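Local coordinates for protein CrmK (Actinoalloteichus sp. WH1-2216-6, PDB 5I1V) that probably acts as an oxygen-dependent oxidase with covalently bound FAD, recycling shunt products in caerulomycin biosynthesis, at residues 33-38 with 44-49; 156-159 with 165-168; 167-172 with 180-185; 436-441 with 467-472. All coordinates share one frame; numbering follows the deposited sequence.

Contact 1 of 4, residues 33-38 with 44-49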
loop_
_atom_site.group_PDB
_atom_site.type_symbol
_atom_site.label_atom_id
_atom_site.label_comp_id
_atom_site.label_asym_id
_atom_site.label_seq_id
_atom_site.Cartn_x
_atom_site.Cartn_y
_atom_site.Cartn_z
ATOM N N TYR A 33 15.364 -15.710 -18.270
ATOM C CA TYR A 33 15.277 -15.784 -16.856
ATOM C C TYR A 33 15.179 -14.398 -16.259
ATOM O O TYR A 33 15.572 -13.401 -16.878
ATOM C CB TYR A 33 16.477 -16.578 -16.266
ATOM C CG TYR A 33 17.838 -16.070 -16.588
ATOM C CD1 TYR A 33 18.468 -15.149 -15.790
ATOM C CD2 TYR A 33 18.496 -16.515 -17.705
ATOM C CE1 TYR A 33 19.749 -14.708 -16.075
ATOM C CE2 TYR A 33 19.737 -16.052 -18.034
ATOM C CZ TYR A 33 20.373 -15.150 -17.208
ATOM O OH TYR A 33 21.625 -14.684 -17.553
ATOM N N PHE A 34 14.641 -14.330 -15.057
ATOM C CA PHE A 34 14.807 -13.177 -14.169
ATOM C C PHE A 34 15.987 -13.468 -13.232
ATOM O O PHE A 34 16.201 -14.628 -12.743
ATOM C CB PHE A 34 13.550 -12.950 -13.329
ATOM C CG PHE A 34 12.333 -12.646 -14.144
ATOM C CD1 PHE A 34 11.526 -13.664 -14.599
ATOM C CD2 PHE A 34 11.992 -11.339 -14.432
ATOM C CE1 PHE A 34 10.370 -13.383 -15.313
ATOM C CE2 PHE A 34 10.851 -11.061 -15.149
ATOM C CZ PHE A 34 10.066 -12.086 -15.607
ATOM N N ARG A 35 16.752 -12.430 -12.913
ATOM C CA ARG A 35 17.816 -12.589 -11.939
ATOM C C ARG A 35 17.489 -11.603 -10.798
ATOM O O ARG A 35 17.212 -10.457 -11.085
ATOM C CB ARG A 35 19.162 -12.275 -12.617
ATOM C CG ARG A 35 20.371 -12.282 -11.672
ATOM C CD ARG A 35 20.701 -13.619 -11.105
ATOM N NE ARG A 35 20.982 -14.615 -12.146
ATOM C CZ ARG A 35 22.107 -14.677 -12.844
ATOM N NH1 ARG A 35 23.100 -13.816 -12.633
ATOM N NH2 ARG A 35 22.250 -15.615 -13.743
ATOM N N LEU A 36 17.452 -12.060 -9.542
ATOM C CA LEU A 36 17.247 -11.177 -8.384
ATOM C C LEU A 36 18.532 -11.136 -7.533
ATOM O O LEU A 36 18.762 -12.061 -6.762
ATOM C CB LEU A 36 16.113 -11.707 -7.521
ATOM C CG LEU A 36 14.674 -11.824 -8.080
ATOM C CD1 LEU A 36 13.696 -10.947 -7.303
ATOM C CD2 LEU A 36 14.520 -11.541 -9.535
ATOM N N PRO A 37 19.382 -10.111 -7.735
ATOM C CA PRO A 37 20.624 -9.966 -6.978
ATOM C C PRO A 37 20.395 -9.320 -5.609
ATOM O O PRO A 37 19.383 -8.649 -5.383
ATOM C CB PRO A 37 21.475 -9.107 -7.888
ATOM C CG PRO A 37 20.504 -8.332 -8.676
ATOM C CD PRO A 37 19.243 -9.086 -8.750
ATOM N N TYR A 38 21.367 -9.510 -4.710
ATOM C CA TYR A 38 21.280 -8.980 -3.366
ATOM C C TYR A 38 22.403 -7.957 -3.096
ATOM O O TYR A 38 22.415 -7.358 -2.037
ATOM C CB TYR A 38 21.381 -10.139 -2.310
ATOM C CG TYR A 38 20.210 -11.080 -2.381
ATOM C CD1 TYR A 38 18.968 -10.695 -1.883
ATOM C CD2 TYR A 38 20.316 -12.328 -3.003
ATOM C CE1 TYR A 38 17.872 -11.525 -1.976
ATOM C CE2 TYR A 38 19.225 -13.177 -3.112
ATOM C CZ TYR A 38 17.992 -12.768 -2.597
ATOM O OH TYR A 38 16.887 -13.575 -2.698
ATOM N N VAL A 44 26.856 -6.801 -11.011
ATOM C CA VAL A 44 27.996 -6.850 -11.916
ATOM C C VAL A 44 28.056 -8.222 -12.591
ATOM O O VAL A 44 28.292 -8.323 -13.817
ATOM C CB VAL A 44 29.324 -6.572 -11.186
ATOM C CG1 VAL A 44 30.526 -6.972 -12.027
ATOM C CG2 VAL A 44 29.405 -5.105 -10.810
ATOM N N GLU A 45 27.854 -9.257 -11.829
ATOM C CA GLU A 45 27.896 -10.601 -12.382
ATOM C C GLU A 45 26.771 -10.855 -13.362
ATOM O O GLU A 45 27.000 -11.413 -14.430
ATOM C CB GLU A 45 27.864 -11.628 -11.263
ATOM C CG GLU A 45 28.264 -13.027 -11.662
ATOM C CD GLU A 45 28.091 -14.017 -10.504
ATOM O OE1 GLU A 45 28.286 -13.635 -9.305
ATOM O OE2 GLU A 45 27.725 -15.174 -10.799
ATOM N N ALA A 46 25.579 -10.375 -13.044
ATOM C CA ALA A 46 24.452 -10.547 -13.946
ATOM C C ALA A 46 24.690 -9.834 -15.250
ATOM O O ALA A 46 24.471 -10.394 -16.317
ATOM C CB ALA A 46 23.182 -10.033 -13.299
ATOM N N VAL A 47 25.176 -8.601 -15.181
ATOM C CA VAL A 47 25.430 -7.847 -16.374
ATOM C C VAL A 47 26.550 -8.459 -17.222
ATOM O O VAL A 47 26.447 -8.501 -18.451
ATOM C CB VAL A 47 25.725 -6.380 -16.011
ATOM C CG1 VAL A 47 26.188 -5.565 -17.209
ATOM C CG2 VAL A 47 24.491 -5.753 -15.433
ATOM N N SER A 48 27.638 -8.858 -16.563
ATOM C CA SER A 48 28.787 -9.446 -17.216
ATOM C C SER A 48 28.413 -10.732 -17.995
ATOM O O SER A 48 28.823 -10.885 -19.135
ATOM C CB SER A 48 29.891 -9.682 -16.197
ATOM O OG SER A 48 30.959 -10.317 -16.858
ATOM N N GLU A 49 27.524 -11.552 -17.446
ATOM C CA GLU A 49 26.991 -12.724 -18.163
ATOM C C GLU A 49 26.257 -12.329 -19.446
ATOM O O GLU A 49 26.511 -12.923 -20.524
ATOM C CB GLU A 49 26.066 -13.534 -17.255
ATOM C CG GLU A 49 26.818 -14.243 -16.126
ATOM C CD GLU A 49 25.900 -14.773 -15.001
ATOM O OE1 GLU A 49 24.675 -14.493 -14.983
ATOM O OE2 GLU A 49 26.418 -15.467 -14.112
HETATM O O HOH W 1 22.726 -12.686 -16.174
#
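R35 on strand 33-36 reaches helix 40-52 through a salt bridge to E49 in which two nitrogens grip one oxygen. NH1 and NH2 come end-on to E49 OE1, each 2.9 Å from it, and both bonds are bent to about 140° because the single acceptor sits between the two N-H groups. OE1 lies near the guanidinium plane, at its edge, while the carboxylate stands almost perpendicular to that plane. The approach is on the syn side of OE1, with NH1 tilted out of the carboxylate plane. A water adds to the same oxygen: it donates to E49 OE1 and to A46 O, and accepts from Y33 OH at 2.7 Å, lying in the plane of the tyrosine ring. Strand 33-36, helix 40-52 and strand 57-60 form a beta-alpha-beta crossover, with strand 77-80 lying between the two parallel strands in the four-stranded sheet of the FAD-binding domain. Packing below the charges is modest, with A46 CB 4.0 Å from R35 CG and 3.8 Å from R35 NH1. The arginine leaves the strand with CG anti to the backbone N (chi1 175°) and then bends at chi2 and chi3, which folds the guanidinium over A46 toward E49. Its NE is held separately by T8 OG1 of the neighbouring strand 7-9, fixing the turn of the group. A methionine in place of R35 would probably leave the E49 carboxylate without its opposite charge, with the water as its remaining partner across this contact.

Contact 2 of 4, residues 156-159 with 165-168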
loop_
_atom_site.group_PDB
_atom_site.type_symbol
_atom_site.label_atom_id
_atom_site.label_comp_id
_atom_site.label_asym_id
_atom_site.label_seq_id
_atom_site.Cartn_x
_atom_site.Cartn_y
_atom_site.Cartn_z
ATOM N N GLU A 156 25.729 5.179 -7.529
ATOM C CA GLU A 156 26.552 4.048 -7.824
ATOM C C GLU A 156 25.927 3.342 -8.993
ATOM O O GLU A 156 24.742 3.025 -8.969
ATOM C CB GLU A 156 26.650 3.110 -6.616
ATOM C CG GLU A 156 27.558 1.948 -6.856
ATOM C CD GLU A 156 27.572 0.981 -5.683
ATOM O OE1 GLU A 156 26.641 0.160 -5.538
ATOM O OE2 GLU A 156 28.542 1.047 -4.905
ATOM N N VAL A 157 26.693 3.168 -10.062
ATOM C CA VAL A 157 26.211 2.591 -11.300
ATOM C C VAL A 157 27.141 1.502 -11.797
ATOM O O VAL A 157 28.371 1.685 -11.808
ATOM C CB VAL A 157 26.180 3.651 -12.394
ATOM C CG1 VAL A 157 25.309 3.243 -13.549
ATOM C CG2 VAL A 157 25.668 4.973 -11.837
ATOM N N VAL A 158 26.554 0.386 -12.217
ATOM C CA VAL A 158 27.272 -0.666 -12.873
ATOM C C VAL A 158 27.269 -0.363 -14.352
ATOM O O VAL A 158 26.211 -0.261 -14.973
ATOM C CB VAL A 158 26.595 -2.021 -12.583
ATOM C CG1 VAL A 158 27.242 -3.143 -13.359
ATOM C CG2 VAL A 158 26.686 -2.329 -11.097
ATOM N N VAL A 159 28.461 -0.265 -14.899
ATOM C CA VAL A 159 28.659 0.189 -16.277
ATOM C C VAL A 159 29.539 -0.811 -17.060
ATOM O O VAL A 159 30.220 -1.640 -16.459
ATOM C CB VAL A 159 29.316 1.555 -16.360
ATOM C CG1 VAL A 159 28.395 2.651 -15.891
ATOM C CG2 VAL A 159 30.662 1.591 -15.601
ATOM N N VAL A 165 34.017 -5.048 -20.513
ATOM C CA VAL A 165 34.371 -5.200 -19.094
ATOM C C VAL A 165 33.398 -4.434 -18.185
ATOM O O VAL A 165 33.193 -3.216 -18.384
ATOM C CB VAL A 165 35.781 -4.656 -18.864
ATOM C CG1 VAL A 165 36.128 -4.638 -17.391
ATOM C CG2 VAL A 165 36.768 -5.501 -19.645
ATOM N N VAL A 166 32.833 -5.129 -17.185
ATOM C CA VAL A 166 31.799 -4.529 -16.314
ATOM C C VAL A 166 32.436 -4.039 -15.004
ATOM O O VAL A 166 33.173 -4.760 -14.341
ATOM C CB VAL A 166 30.648 -5.517 -16.033
ATOM C CG1 VAL A 166 29.541 -4.868 -15.211
ATOM C CG2 VAL A 166 30.052 -6.036 -17.321
ATOM N N SER A 167 32.201 -2.788 -14.646
ATOM C CA SER A 167 32.679 -2.291 -13.379
ATOM C C SER A 167 31.634 -1.387 -12.701
ATOM O O SER A 167 30.530 -1.171 -13.234
ATOM C CB SER A 167 34.036 -1.612 -13.561
ATOM O OG SER A 167 33.903 -0.540 -14.416
ATOM N N THR A 168 31.928 -1.014 -11.477
ATOM C CA THR A 168 31.062 -0.197 -10.664
ATOM C C THR A 168 31.738 1.121 -10.428
ATOM O O THR A 168 32.933 1.175 -10.055
ATOM C CB THR A 168 30.787 -0.834 -9.305
ATOM O OG1 THR A 168 30.342 -2.193 -9.487
ATOM C CG2 THR A 168 29.679 -0.055 -8.604
#
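V159 and S167 exchange two backbone hydrogen bonds, one from V159 N to S167 O at 2.8 Å and the other from S167 N to V159 O at 2.9 Å. The first is the straighter, at 170°. Three CA-H...O contacts run beside them, among them V158 CA to S167 O at 3.3 Å, so S167 O meets an amide and a CA of adjacent residues. This is the closing end of the beta hairpin made by strands 152-160 and 166-172, the latter an outermost strand of the five-stranded antiparallel sheet in the FAD-binding domain. V158 and T168 form the non-hydrogen-bonded pair, their CA atoms 4.4 Å apart. On their face V158 CG1 presses on V166 CG1 at 3.4 Å, tighter than usual for two methyls; with CG1 anti to the backbone N in both valines, the two are turned toward each other across the strands. V158 CG2 meets T168 OG1 more loosely, at 4.0 Å. The T168 methyl CG2 rests on the extended chain of E156, 3.4 Å from its CG, whereas the glutamate's OE1 accepts hydrogen bonds from T198 and T40 and forms a salt bridge with R199. Helix 40-52 packs on this face through V43, V44 and S48.

Contact 3 of 4, residues 167-172 with 180-185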
loop_
_atom_site.group_PDB
_atom_site.type_symbol
_atom_site.label_atom_id
_atom_site.label_comp_id
_atom_site.label_asym_id
_atom_site.label_seq_id
_atom_site.Cartn_x
_atom_site.Cartn_y
_atom_site.Cartn_z
ATOM N N SER A 167 32.201 -2.788 -14.646
ATOM C CA SER A 167 32.679 -2.291 -13.379
ATOM C C SER A 167 31.634 -1.387 -12.701
ATOM O O SER A 167 30.530 -1.171 -13.234
ATOM C CB SER A 167 34.036 -1.612 -13.561
ATOM O OG SER A 167 33.903 -0.540 -14.416
ATOM N N THR A 168 31.928 -1.014 -11.477
ATOM C CA THR A 168 31.062 -0.197 -10.664
ATOM C C THR A 168 31.738 1.121 -10.428
ATOM O O THR A 168 32.933 1.175 -10.055
ATOM C CB THR A 168 30.787 -0.834 -9.305
ATOM O OG1 THR A 168 30.342 -2.193 -9.487
ATOM C CG2 THR A 168 29.679 -0.055 -8.604
ATOM N N VAL A 169 30.985 2.184 -10.592
ATOM C CA VAL A 169 31.517 3.499 -10.337
ATOM C C VAL A 169 30.569 4.255 -9.429
ATOM O O VAL A 169 29.361 4.108 -9.519
ATOM C CB VAL A 169 31.813 4.267 -11.644
ATOM C CG1 VAL A 169 32.782 3.488 -12.518
ATOM C CG2 VAL A 169 30.569 4.520 -12.453
ATOM N N VAL A 170 31.124 5.114 -8.611
ATOM C CA VAL A 170 30.327 6.058 -7.846
ATOM C C VAL A 170 30.590 7.426 -8.445
ATOM O O VAL A 170 31.741 7.874 -8.578
ATOM C CB VAL A 170 30.705 6.043 -6.368
ATOM C CG1 VAL A 170 30.065 7.209 -5.624
ATOM C CG2 VAL A 170 30.288 4.706 -5.738
ATOM N N ALA A 171 29.525 8.072 -8.865
ATOM C CA ALA A 171 29.644 9.387 -9.463
ATOM C C ALA A 171 28.984 10.397 -8.511
ATOM O O ALA A 171 27.861 10.188 -8.056
ATOM C CB ALA A 171 28.953 9.413 -10.808
ATOM N N THR A 172 29.651 11.517 -8.259
ATOM C CA THR A 172 29.149 12.504 -7.283
ATOM C C THR A 172 28.976 13.882 -7.924
ATOM O O THR A 172 29.437 14.146 -9.028
ATOM C CB THR A 172 30.090 12.635 -6.055
ATOM O OG1 THR A 172 31.147 13.514 -6.385
ATOM C CG2 THR A 172 30.688 11.311 -5.569
ATOM N N ARG A 180 31.641 13.349 -12.982
ATOM C CA ARG A 180 30.511 14.210 -12.739
ATOM C C ARG A 180 29.526 14.182 -13.893
ATOM O O ARG A 180 28.342 14.395 -13.697
ATOM C CB ARG A 180 30.991 15.634 -12.493
ATOM C CG ARG A 180 29.989 16.505 -11.795
ATOM C CD ARG A 180 30.548 17.907 -11.601
ATOM N NE ARG A 180 29.663 18.601 -10.679
ATOM C CZ ARG A 180 28.495 19.146 -11.004
ATOM N NH1 ARG A 180 28.064 19.115 -12.251
ATOM N NH2 ARG A 180 27.759 19.741 -10.065
ATOM N N ASP A 181 30.002 13.911 -15.104
ATOM C CA ASP A 181 29.100 13.731 -16.233
ATOM C C ASP A 181 28.085 12.602 -16.018
ATOM O O ASP A 181 26.907 12.738 -16.338
ATOM C CB ASP A 181 29.880 13.540 -17.553
ATOM C CG ASP A 181 30.820 12.322 -17.538
ATOM O OD1 ASP A 181 31.358 11.928 -16.457
ATOM O OD2 ASP A 181 31.076 11.775 -18.640
ATOM N N LEU A 182 28.550 11.466 -15.531
ATOM C CA LEU A 182 27.669 10.356 -15.179
ATOM C C LEU A 182 26.644 10.740 -14.113
ATOM O O LEU A 182 25.450 10.373 -14.209
ATOM C CB LEU A 182 28.472 9.128 -14.717
ATOM C CG LEU A 182 27.738 7.811 -14.631
ATOM C CD1 LEU A 182 27.041 7.521 -15.960
ATOM C CD2 LEU A 182 28.709 6.697 -14.253
ATOM N N TRP A 183 27.085 11.490 -13.104
ATOM C CA TRP A 183 26.174 11.980 -12.069
ATOM C C TRP A 183 25.139 12.877 -12.718
ATOM O O TRP A 183 23.934 12.736 -12.475
ATOM C CB TRP A 183 26.917 12.704 -10.945
ATOM C CG TRP A 183 25.988 13.487 -10.062
ATOM C CD1 TRP A 183 25.335 13.048 -8.964
ATOM C CD2 TRP A 183 25.585 14.832 -10.264
ATOM N NE1 TRP A 183 24.553 14.031 -8.457
ATOM C CE2 TRP A 183 24.673 15.145 -9.251
ATOM C CE3 TRP A 183 25.903 15.802 -11.228
ATOM C CZ2 TRP A 183 24.120 16.412 -9.105
ATOM C CZ3 TRP A 183 25.319 17.028 -11.137
ATOM C CH2 TRP A 183 24.435 17.341 -10.075
ATOM N N TRP A 184 25.578 13.773 -13.602
ATOM C CA TRP A 184 24.662 14.714 -14.200
ATOM C C TRP A 184 23.592 14.043 -15.048
ATOM O O TRP A 184 22.448 14.466 -15.059
ATOM C CB TRP A 184 25.436 15.732 -15.036
ATOM C CG TRP A 184 24.606 16.827 -15.651
ATOM C CD1 TRP A 184 24.293 18.034 -15.076
ATOM C CD2 TRP A 184 24.026 16.861 -16.960
ATOM N NE1 TRP A 184 23.569 18.797 -15.937
ATOM C CE2 TRP A 184 23.384 18.114 -17.102
ATOM C CE3 TRP A 184 23.978 15.960 -18.016
ATOM C CZ2 TRP A 184 22.723 18.495 -18.268
ATOM C CZ3 TRP A 184 23.333 16.342 -19.174
ATOM C CH2 TRP A 184 22.703 17.608 -19.288
ATOM N N ALA A 185 24.001 13.005 -15.773
ATOM C CA ALA A 185 23.074 12.214 -16.573
ATOM C C ALA A 185 21.946 11.585 -15.754
ATOM O O ALA A 185 20.853 11.419 -16.228
ATOM C CB ALA A 185 23.810 11.147 -17.318
#
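W183 lays its indole against the end of strand 166-172, with the backbone carbon of T172 over one ring face. Its CG is anti to the backbone N (chi1 166°), and chi2 of 88° turns the ring broadside to the strand, bringing W183 CG within 3.7 Å of T172 C. W183 CB touches T172 O at 3.5 Å, and the same oxygen meets R180 CG at 3.7 Å. The extended R180 chain then carries its guanidinium alongside the indole, where W183 CE3 lies over one face of the guanidinium, offset toward its rim; R180 NE is hydrogen-bonded to R173 O. A171 has only a methyl to offer, and the helix backbone comes close to it: A171 CB is 3.6 Å from W183 N. Two residues earlier in the strand V169 CG2 meets L182 CD2 at 3.4 Å, a tight methyl contact made by side chains crossing near a right angle. Replacing W183 by an alanine would probably open a gap over the T172 backbone and leave L152 O without the indole NE1 donor. The helix crosses the strand at -77°. Strand 152-160 flanks the strand within the sheet, while helix 475-485 packs on helix 180-185: D181 makes a salt bridge to R484 and a hydrogen bond to W485, which also touches L182.

Contact 4 of 4, residues 436-441 with 467-472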
loop_
_atom_site.group_PDB
_atom_site.type_symbol
_atom_site.label_atom_id
_atom_site.label_comp_id
_atom_site.label_asym_id
_atom_site.label_seq_id
_atom_site.Cartn_x
_atom_site.Cartn_y
_atom_site.Cartn_z
ATOM N N PRO A 436 2.891 18.214 -27.397
ATOM C CA PRO A 436 3.329 19.436 -26.712
ATOM C C PRO A 436 4.738 19.847 -27.101
ATOM O O PRO A 436 5.689 19.688 -26.314
ATOM C CB PRO A 436 3.291 19.029 -25.228
ATOM C CG PRO A 436 3.661 17.589 -25.266
ATOM C CD PRO A 436 3.001 17.032 -26.507
ATOM N N THR A 437 4.882 20.409 -28.301
ATOM C CA THR A 437 6.163 20.868 -28.805
ATOM C C THR A 437 6.645 22.026 -27.925
ATOM O O THR A 437 5.864 22.958 -27.696
ATOM C CB THR A 437 5.987 21.454 -30.229
ATOM O OG1 THR A 437 4.996 22.499 -30.170
ATOM C CG2 THR A 437 5.523 20.404 -31.171
ATOM N N PRO A 438 7.906 22.002 -27.459
ATOM C CA PRO A 438 8.302 23.103 -26.590
ATOM C C PRO A 438 8.186 24.459 -27.281
ATOM O O PRO A 438 8.769 24.646 -28.345
ATOM C CB PRO A 438 9.769 22.799 -26.261
ATOM C CG PRO A 438 9.865 21.314 -26.357
ATOM C CD PRO A 438 8.866 20.880 -27.384
ATOM N N ASP A 439 7.418 25.364 -26.679
ATOM C CA ASP A 439 7.174 26.691 -27.238
ATOM C C ASP A 439 6.794 27.622 -26.090
ATOM O O ASP A 439 7.179 27.382 -24.943
ATOM C CB ASP A 439 6.088 26.621 -28.338
ATOM C CG ASP A 439 4.739 26.136 -27.809
ATOM O OD1 ASP A 439 4.460 26.323 -26.609
ATOM O OD2 ASP A 439 3.946 25.553 -28.584
ATOM N N GLU A 440 6.038 28.679 -26.390
ATOM C CA GLU A 440 5.704 29.694 -25.397
ATOM C C GLU A 440 4.598 29.270 -24.418
ATOM O O GLU A 440 4.403 29.908 -23.385
ATOM C CB GLU A 440 5.364 31.022 -26.103
ATOM C CG GLU A 440 3.955 31.156 -26.694
ATOM C CD GLU A 440 3.714 30.402 -28.007
ATOM O OE1 GLU A 440 4.682 30.008 -28.715
ATOM O OE2 GLU A 440 2.519 30.217 -28.341
ATOM N N VAL A 441 3.869 28.205 -24.734
ATOM C CA VAL A 441 2.887 27.675 -23.811
ATOM C C VAL A 441 3.251 26.257 -23.370
ATOM O O VAL A 441 3.126 25.952 -22.196
ATOM C CB VAL A 441 1.474 27.653 -24.408
ATOM C CG1 VAL A 441 0.511 26.930 -23.475
ATOM C CG2 VAL A 441 0.982 29.078 -24.667
ATOM N N HIS A 467 12.703 13.051 -28.594
ATOM C CA HIS A 467 13.727 13.422 -27.599
ATOM C C HIS A 467 13.815 14.930 -27.269
ATOM O O HIS A 467 14.210 15.327 -26.183
ATOM C CB HIS A 467 15.093 12.856 -27.963
ATOM C CG HIS A 467 15.470 13.060 -29.391
ATOM N ND1 HIS A 467 15.962 14.256 -29.858
ATOM C CD2 HIS A 467 15.416 12.227 -30.461
ATOM C CE1 HIS A 467 16.239 14.135 -31.146
ATOM N NE2 HIS A 467 15.920 12.914 -31.530
ATOM N N THR A 468 13.469 15.777 -28.220
ATOM C CA THR A 468 13.307 17.178 -27.910
ATOM C C THR A 468 12.194 17.483 -26.944
ATOM O O THR A 468 12.342 18.337 -26.049
ATOM C CB THR A 468 13.059 17.930 -29.213
ATOM O OG1 THR A 468 14.199 17.672 -30.033
ATOM C CG2 THR A 468 12.849 19.409 -28.937
ATOM N N ILE A 469 11.075 16.794 -27.134
ATOM C CA ILE A 469 9.927 16.969 -26.301
ATOM C C ILE A 469 10.219 16.578 -24.838
ATOM O O ILE A 469 9.723 17.223 -23.931
ATOM C CB ILE A 469 8.737 16.172 -26.832
ATOM C CG1 ILE A 469 8.290 16.790 -28.155
ATOM C CG2 ILE A 469 7.592 16.231 -25.836
ATOM C CD1 ILE A 469 7.473 15.877 -29.020
ATOM N N TYR A 470 11.022 15.523 -24.634
ATOM C CA TYR A 470 11.309 15.039 -23.264
ATOM C C TYR A 470 12.525 15.686 -22.628
ATOM O O TYR A 470 12.596 15.821 -21.404
ATOM C CB TYR A 470 11.523 13.511 -23.274
ATOM C CG TYR A 470 10.271 12.733 -23.452
ATOM C CD1 TYR A 470 9.309 12.735 -22.464
ATOM C CD2 TYR A 470 10.040 11.962 -24.607
ATOM C CE1 TYR A 470 8.162 12.006 -22.595
ATOM C CE2 TYR A 470 8.879 11.243 -24.758
ATOM C CZ TYR A 470 7.947 11.260 -23.728
ATOM O OH TYR A 470 6.757 10.590 -23.793
ATOM N N TYR A 471 13.499 16.095 -23.448
ATOM C CA TYR A 471 14.782 16.537 -22.908
ATOM C C TYR A 471 15.141 18.030 -23.201
ATOM O O TYR A 471 16.178 18.546 -22.781
ATOM C CB TYR A 471 15.872 15.594 -23.408
ATOM C CG TYR A 471 15.801 14.176 -22.924
ATOM C CD1 TYR A 471 15.973 13.883 -21.584
ATOM C CD2 TYR A 471 15.590 13.124 -23.784
ATOM C CE1 TYR A 471 15.938 12.575 -21.116
ATOM C CE2 TYR A 471 15.525 11.831 -23.322
ATOM C CZ TYR A 471 15.739 11.559 -21.985
ATOM O OH TYR A 471 15.714 10.280 -21.459
ATOM N N GLY A 472 14.278 18.747 -23.888
ATOM C CA GLY A 472 14.590 20.140 -24.199
ATOM C C GLY A 472 15.812 20.197 -25.076
ATOM O O GLY A 472 15.874 19.512 -26.088
#
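The contact joins the loop leading into strand 442-444, an outermost strand of the eight-stranded antiparallel sheet, to helix 466-471 of the berberine-like C-terminal region. Two prolines of the loop, P436 and P438, meet two successive helix residues, T468 and I469, by van der Waals packing. I469 takes the central place. Its two branches diverge: CG2, anti to the backbone N, goes to P436, whereas CG1, beside the backbone N, goes to P438. I469 CG2 lies 4.2 Å from P436 CG, with the two side chains crossing at about a right angle, and 4.0 Å from the carbonyl oxygen P436 O. I469 CG1 is likewise 4.2 Å from P438 CD, and that ring carbon also approaches the isoleucine CA. P438 extends the contact along the helix, its CG sitting 3.9 Å from T468 O and, less closely, 4.4 Å from T468 CG2. T468 O keeps its helical bond from G472 N, so the proline ring lies beside an acceptor already in use. Beyond P438 the loop turns away from the helix into an Asx turn, in which D439 OD1 accepts from V441 N at 2.7 Å. On the loop side P436 rests on A345 of strand 339-347, and a backbone bond ties I469 to A445. The side chain of I469 is about 9 Å from that of the FAD-binding Y446, and the packing of a C-terminal helix on the loop at the border of the large antiparallel sheet is consistent with the fold of the FAD-linked oxidoreductase family.

Contacts 1, 2 and 3 follow one another along the chain and lie close together around the five-stranded sheet; contact 4 comes last. Contacts 2 and 3, centres about 10 Å apart, share S167 and T168, so strand 166-172 serves first as a hairpin partner and then as a bed for helix 180-185. Contact 1 lies about 13 Å from contact 2, centre to centre, and touches it where helix 40-52 packs on V158, V166 and T168, linking two sheets. These layers probably help frame the FAD, about 7 Å from the V157 side chain and 10 Å from that of L182. Contact 4, about 27 Å from contact 3 between centres, belongs to the part that supplies the FAD-binding Y446.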